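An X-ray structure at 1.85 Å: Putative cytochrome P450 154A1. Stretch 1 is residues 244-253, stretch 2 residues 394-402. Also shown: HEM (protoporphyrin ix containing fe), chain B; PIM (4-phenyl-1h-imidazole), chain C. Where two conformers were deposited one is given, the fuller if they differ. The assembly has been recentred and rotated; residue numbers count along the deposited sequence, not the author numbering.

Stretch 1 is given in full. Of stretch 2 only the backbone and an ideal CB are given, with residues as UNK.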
# COMPACT_ATOMS: atom_id res chain seq x y z
N TYR A 244 -1.85 1.47 8.73
CA TYR A 244 -0.71 2.18 9.29
C TYR A 244 0.42 2.58 8.35
O TYR A 244 1.21 3.47 8.66
CB TYR A 244 -0.08 1.35 10.41
CG TYR A 244 -0.66 1.55 11.78
CD1 TYR A 244 -1.96 1.16 12.09
CD2 TYR A 244 0.12 2.11 12.80
CE1 TYR A 244 -2.47 1.31 13.37
CE2 TYR A 244 -0.38 2.27 14.08
CZ TYR A 244 -1.67 1.87 14.36
OH TYR A 244 -2.16 2.01 15.64
N GLU A 245 0.44 1.92 7.19
CA GLU A 245 1.43 2.16 6.16
C GLU A 245 0.69 2.34 4.84
O GLU A 245 -0.54 2.29 4.81
CB GLU A 245 2.40 0.98 6.05
CG GLU A 245 3.67 1.15 6.85
CD GLU A 245 4.48 2.34 6.38
OE1 GLU A 245 4.88 2.34 5.20
OE2 GLU A 245 4.70 3.27 7.18
N THR A 246 1.44 2.55 3.77
CA THR A 246 0.87 2.72 2.44
C THR A 246 0.12 4.04 2.19
O THR A 246 0.58 4.84 1.38
CB THR A 246 -0.04 1.54 2.08
OG1 THR A 246 0.40 0.37 2.78
CG2 THR A 246 0.05 1.25 0.59
N THR A 247 -1.02 4.27 2.84
CA THR A 247 -1.69 5.55 2.58
C THR A 247 -0.75 6.73 2.86
O THR A 247 -0.80 7.75 2.18
CB THR A 247 -2.99 5.72 3.39
OG1 THR A 247 -3.91 4.67 3.06
CG2 THR A 247 -3.66 7.05 3.06
N VAL A 248 0.11 6.57 3.86
CA VAL A 248 1.06 7.61 4.22
C VAL A 248 1.88 8.02 3.00
O VAL A 248 2.16 9.20 2.80
CB VAL A 248 2.03 7.13 5.33
CG1 VAL A 248 2.68 5.82 4.92
CG2 VAL A 248 3.10 8.19 5.60
N ASN A 249 2.26 7.04 2.19
CA ASN A 249 3.05 7.30 0.99
C ASN A 249 2.30 8.02 -0.12
O ASN A 249 2.91 8.76 -0.90
CB ASN A 249 3.65 6.00 0.48
CG ASN A 249 4.63 5.42 1.47
OD1 ASN A 249 5.47 6.13 2.01
ND2 ASN A 249 4.53 4.12 1.72
N VAL A 250 1.00 7.81 -0.20
CA VAL A 250 0.22 8.47 -1.23
C VAL A 250 0.13 9.95 -0.85
O VAL A 250 0.24 10.82 -1.70
CB VAL A 250 -1.20 7.89 -1.33
CG1 VAL A 250 -1.94 8.54 -2.49
CG2 VAL A 250 -1.13 6.38 -1.52
N ILE A 251 -0.07 10.23 0.44
CA ILE A 251 -0.16 11.62 0.89
C ILE A 251 1.20 12.29 0.64
O ILE A 251 1.27 13.42 0.16
CB ILE A 251 -0.50 11.68 2.40
CG1 ILE A 251 -1.91 11.12 2.62
CG2 ILE A 251 -0.40 13.13 2.90
CD1 ILE A 251 -2.37 11.08 4.08
N ASP A 252 2.26 11.56 0.98
CA ASP A 252 3.64 12.01 0.81
C ASP A 252 3.89 12.40 -0.65
O ASP A 252 4.23 13.55 -0.96
CB ASP A 252 4.58 10.86 1.22
CG ASP A 252 6.05 11.13 0.91
OD1 ASP A 252 6.37 11.86 -0.05
OD2 ASP A 252 6.91 10.58 1.63
N GLN A 253 3.70 11.44 -1.55
CA GLN A 253 3.90 11.67 -2.98
C GLN A 253 3.02 12.76 -3.58
O GLN A 253 3.50 13.57 -4.38
CB GLN A 253 3.71 10.36 -3.74
CG GLN A 253 4.71 9.27 -3.38
CD GLN A 253 6.13 9.57 -3.83
OE1 GLN A 253 6.40 10.60 -4.45
NE2 GLN A 253 7.05 8.67 -3.53
N UNK A 394 9.31 -2.41 -1.69
CA UNK A 394 7.86 -2.37 -1.79
C UNK A 394 7.28 -0.96 -1.61
O UNK A 394 6.62 -0.44 -2.51
CB UNK A 394 7.25 -3.31 -0.75
N UNK A 395 7.53 -0.34 -0.46
CA UNK A 395 7.02 1.01 -0.19
C UNK A 395 7.72 2.09 -1.01
O UNK A 395 8.94 2.07 -1.17
CB UNK A 395 7.17 1.33 1.30
N UNK A 396 6.93 3.03 -1.52
CA UNK A 396 7.44 4.13 -2.32
C UNK A 396 7.11 5.49 -1.68
O UNK A 396 6.02 6.03 -1.85
CB UNK A 396 6.86 4.06 -3.74
N UNK A 397 8.07 6.02 -0.92
CA UNK A 397 7.86 7.30 -0.27
C UNK A 397 9.18 7.93 0.11
O UNK A 397 10.24 7.35 -0.12
CB UNK A 397 6.97 7.14 0.97
N UNK A 398 9.13 9.13 0.69
CA UNK A 398 10.34 9.83 1.10
C UNK A 398 10.53 9.59 2.59
O UNK A 398 9.56 9.46 3.33
CB UNK A 398 10.26 11.32 0.78
N UNK A 399 11.78 9.52 3.03
CA UNK A 399 12.05 9.30 4.45
C UNK A 399 11.53 10.47 5.28
O UNK A 399 11.13 10.30 6.43
CB UNK A 399 13.55 9.10 4.69
N UNK A 400 11.52 11.65 4.67
CA UNK A 400 11.04 12.85 5.33
C UNK A 400 10.49 13.82 4.28
O UNK A 400 10.85 13.74 3.11
CB UNK A 400 12.16 13.50 6.15
N UNK A 401 9.61 14.72 4.71
CA UNK A 401 9.02 15.70 3.81
C UNK A 401 9.01 17.05 4.52
O UNK A 401 7.96 17.52 4.98
CB UNK A 401 7.61 15.29 3.38
N UNK A 402 10.19 17.68 4.63
CA UNK A 402 10.40 18.98 5.28
C UNK A 402 9.75 20.13 4.52
O UNK A 402 10.10 20.39 3.37
CB UNK A 402 11.90 19.25 5.43
CHA HEM B . -4.72 -5.23 -1.11
CHB HEM B . -6.76 -2.95 2.61
CHC HEM B . -4.65 1.18 1.25
CHD HEM B . -2.60 -1.12 -2.44
C1A HEM B . -5.48 -4.99 0.01
C2A HEM B . -6.28 -5.97 0.74
C3A HEM B . -6.84 -5.34 1.78
C4A HEM B . -6.42 -3.95 1.73
CMA HEM B . -7.77 -5.93 2.85
CAA HEM B . -6.41 -7.46 0.34
CBA HEM B . -7.49 -7.64 -0.74
CGA HEM B . -7.70 -9.07 -1.23
O1A HEM B . -6.65 -9.79 -1.30
O2A HEM B . -8.84 -9.42 -1.53
C1B HEM B . -6.36 -1.64 2.58
C2B HEM B . -6.75 -0.64 3.55
C3B HEM B . -6.16 0.53 3.18
C4B HEM B . -5.41 0.27 1.97
CMB HEM B . -7.67 -0.90 4.77
CAB HEM B . -6.23 1.92 3.85
CBB HEM B . -7.63 2.56 3.84
C1C HEM B . -3.91 0.90 0.11
C2C HEM B . -3.11 1.91 -0.62
C3C HEM B . -2.53 1.26 -1.65
C4C HEM B . -2.96 -0.12 -1.58
CMC HEM B . -3.01 3.40 -0.18
CAC HEM B . -1.57 1.77 -2.76
CBC HEM B . -1.95 3.08 -3.46
C1D HEM B . -2.98 -2.43 -2.41
C2D HEM B . -2.56 -3.45 -3.34
C3D HEM B . -3.14 -4.61 -2.96
C4D HEM B . -3.95 -4.31 -1.80
CMD HEM B . -1.60 -3.22 -4.52
CAD HEM B . -2.95 -5.99 -3.63
CBD HEM B . -3.56 -6.20 -5.02
CGD HEM B . -3.17 -7.59 -5.46
O1D HEM B . -2.34 -7.72 -6.37
O2D HEM B . -3.68 -8.55 -4.82
NA HEM B . -5.59 -3.77 0.64
NB HEM B . -5.53 -1.06 1.62
NC HEM B . -3.81 -0.32 -0.51
ND HEM B . -3.84 -2.97 -1.46
FE HEM B . -4.69 -2.04 0.05
N1 PIM C . -1.15 -2.52 2.60
C2 PIM C . -2.07 -1.76 1.89
N3 PIM C . -2.89 -2.53 1.37
C4 PIM C . -2.60 -3.78 1.66
C5 PIM C . -1.51 -3.80 2.44
C6 PIM C . -0.77 -4.96 3.05
C7 PIM C . -0.05 -4.73 4.28
C8 PIM C . 0.67 -5.83 4.88
C9 PIM C . 0.64 -7.09 4.23
C10 PIM C . -0.07 -7.31 3.02
C11 PIM C . -0.77 -6.20 2.46

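Position 394 offers little to reason from: no atom of stretch 1 lies within 5.5 Å of its ideal CB, so the contact leaves the choice open. The deposited residue is Ile 394, whose side chain does not reach stretch 1.

At position 395 the CA-to-CB bond points toward stretch 1. The ideal CB lies 3.9 Å from Asn 249 ND2 and 4.6 Å from Glu 245 OE1, a donor and a carboxylate oxygen. A small polar side chain would suit, and alanine or threonine could be considered too. The residue is Ser 395, with chi1 in the m well. Its OG stands 3.9 Å from Glu 245 OE1, too far for a direct hydrogen bond, and two waters fill the gaps. One donates to Glu 245 OE1 at 2.7 Å from its O and lies 3.2 Å from Ser 395 OG; the other has its O 2.8 Å from Asn 249 ND2, from which it accepts, and 3.2 Å from Ser 395 OG.

Position 396 sends its CB sideways, 4.6 Å from Gln 253 NE2, so a polar side chain could approach that amide, though the backbone already does so: the carbonyl O accepts a weak hydrogen bond from Gln 253 NE2 at 3.3 Å, nearly straight at 175°. Serine, aspartate, asparagine or a residue that ignores the amide would all be plausible. The residue is Asn 396. Its OD1 also reaches 3.3 Å from Gln 253 NE2, but the angle is poor and no hydrogen bond results.

Position 397 is the most restrictive. An ideal CB would sit 2.1 Å from Asn 249 OD1, a clash, and 3.5 Å from Asp 252 OD2. Phi/psi of -160/178 would not by itself demand glycine, but the clash of the ideal CB with Asn 249 OD1 does, at these coordinates; the CA atoms of Asn 249 and position 397 are only 5.0 Å apart. Gly 397 is found, its CA 3.5 Å from Asn 249 OD1 and 3.6 Å from Gln 253 NE2.

At position 398 the ideal CB lies 3.5 Å from Asp 252 OD2, and the backbone N already donates to that oxygen at 2.8 Å (160°). Asp 252 OD1 remains as an acceptor, favouring a donor such as histidine, asparagine, serine or a basic residue. His 398 supplies it: chi1 is m, the CB leaves sideways, and the ring end comes nearer, so that ND1 donates to Asp 252 OD1 at 2.7 Å (164°), with OD1 near the ring plane. One carboxylate thus holds both backbone and side chain.

Positions 399 and 400 point away from stretch 1, where many residues would do; Gln 399 and Arg 400 make no contact with it.

Position 401 turns toward stretch 1 again, its ideal CB 5.0 Å from Asp 252 OD1. That leaves space for a medium or large side chain, apolar or polar. Leu 401 extends CD2 to 3.8 Å from Asp 252 O, a packing contact.

Position 402 is out of reach and unconstrained here; it is Pro 402.

Stretch 2 (394-402) ISNGHQRLP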
# COMPACT_ATOMS: atom_id res chain seq x y z
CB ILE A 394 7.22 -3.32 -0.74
CG1 ILE A 394 7.73 -4.75 -0.97
CG2 ILE A 394 5.70 -3.27 -0.85
CD1 ILE A 394 7.24 -5.75 0.04
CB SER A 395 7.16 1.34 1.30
OG SER A 395 6.33 0.50 2.08
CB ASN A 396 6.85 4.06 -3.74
CG ASN A 396 7.28 5.21 -4.63
OD1 ASN A 396 8.38 5.75 -4.48
ND2 ASN A 396 6.43 5.57 -5.59
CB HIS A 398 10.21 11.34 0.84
CG HIS A 398 10.02 11.70 -0.60
ND1 HIS A 398 8.77 11.80 -1.18
CD2 HIS A 398 10.91 11.98 -1.57
CE1 HIS A 398 8.91 12.12 -2.46
NE2 HIS A 398 10.20 12.24 -2.72
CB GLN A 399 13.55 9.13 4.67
CG GLN A 399 14.09 7.80 4.17
CD GLN A 399 15.58 7.64 4.41
OE1 GLN A 399 16.10 8.03 5.46
NE2 GLN A 399 16.28 7.04 3.45
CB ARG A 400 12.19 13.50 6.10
CG ARG A 400 13.45 13.70 5.27
CD ARG A 400 14.71 13.82 6.14
NE ARG A 400 14.63 14.92 7.10
CZ ARG A 400 14.03 14.83 8.28
NH1 ARG A 400 13.45 13.70 8.65
NH2 ARG A 400 13.99 15.89 9.08
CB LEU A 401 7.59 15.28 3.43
CG LEU A 401 6.91 16.10 2.33
CD1 LEU A 401 7.76 16.10 1.06
CD2 LEU A 401 5.54 15.53 2.04
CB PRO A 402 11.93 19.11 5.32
CG PRO A 402 12.42 17.69 5.25
CD PRO A 402 11.48 17.10 4.22
O HOH W 1 7.41 1.62 4.82
O HOH W 2 3.51 1.56 1.05
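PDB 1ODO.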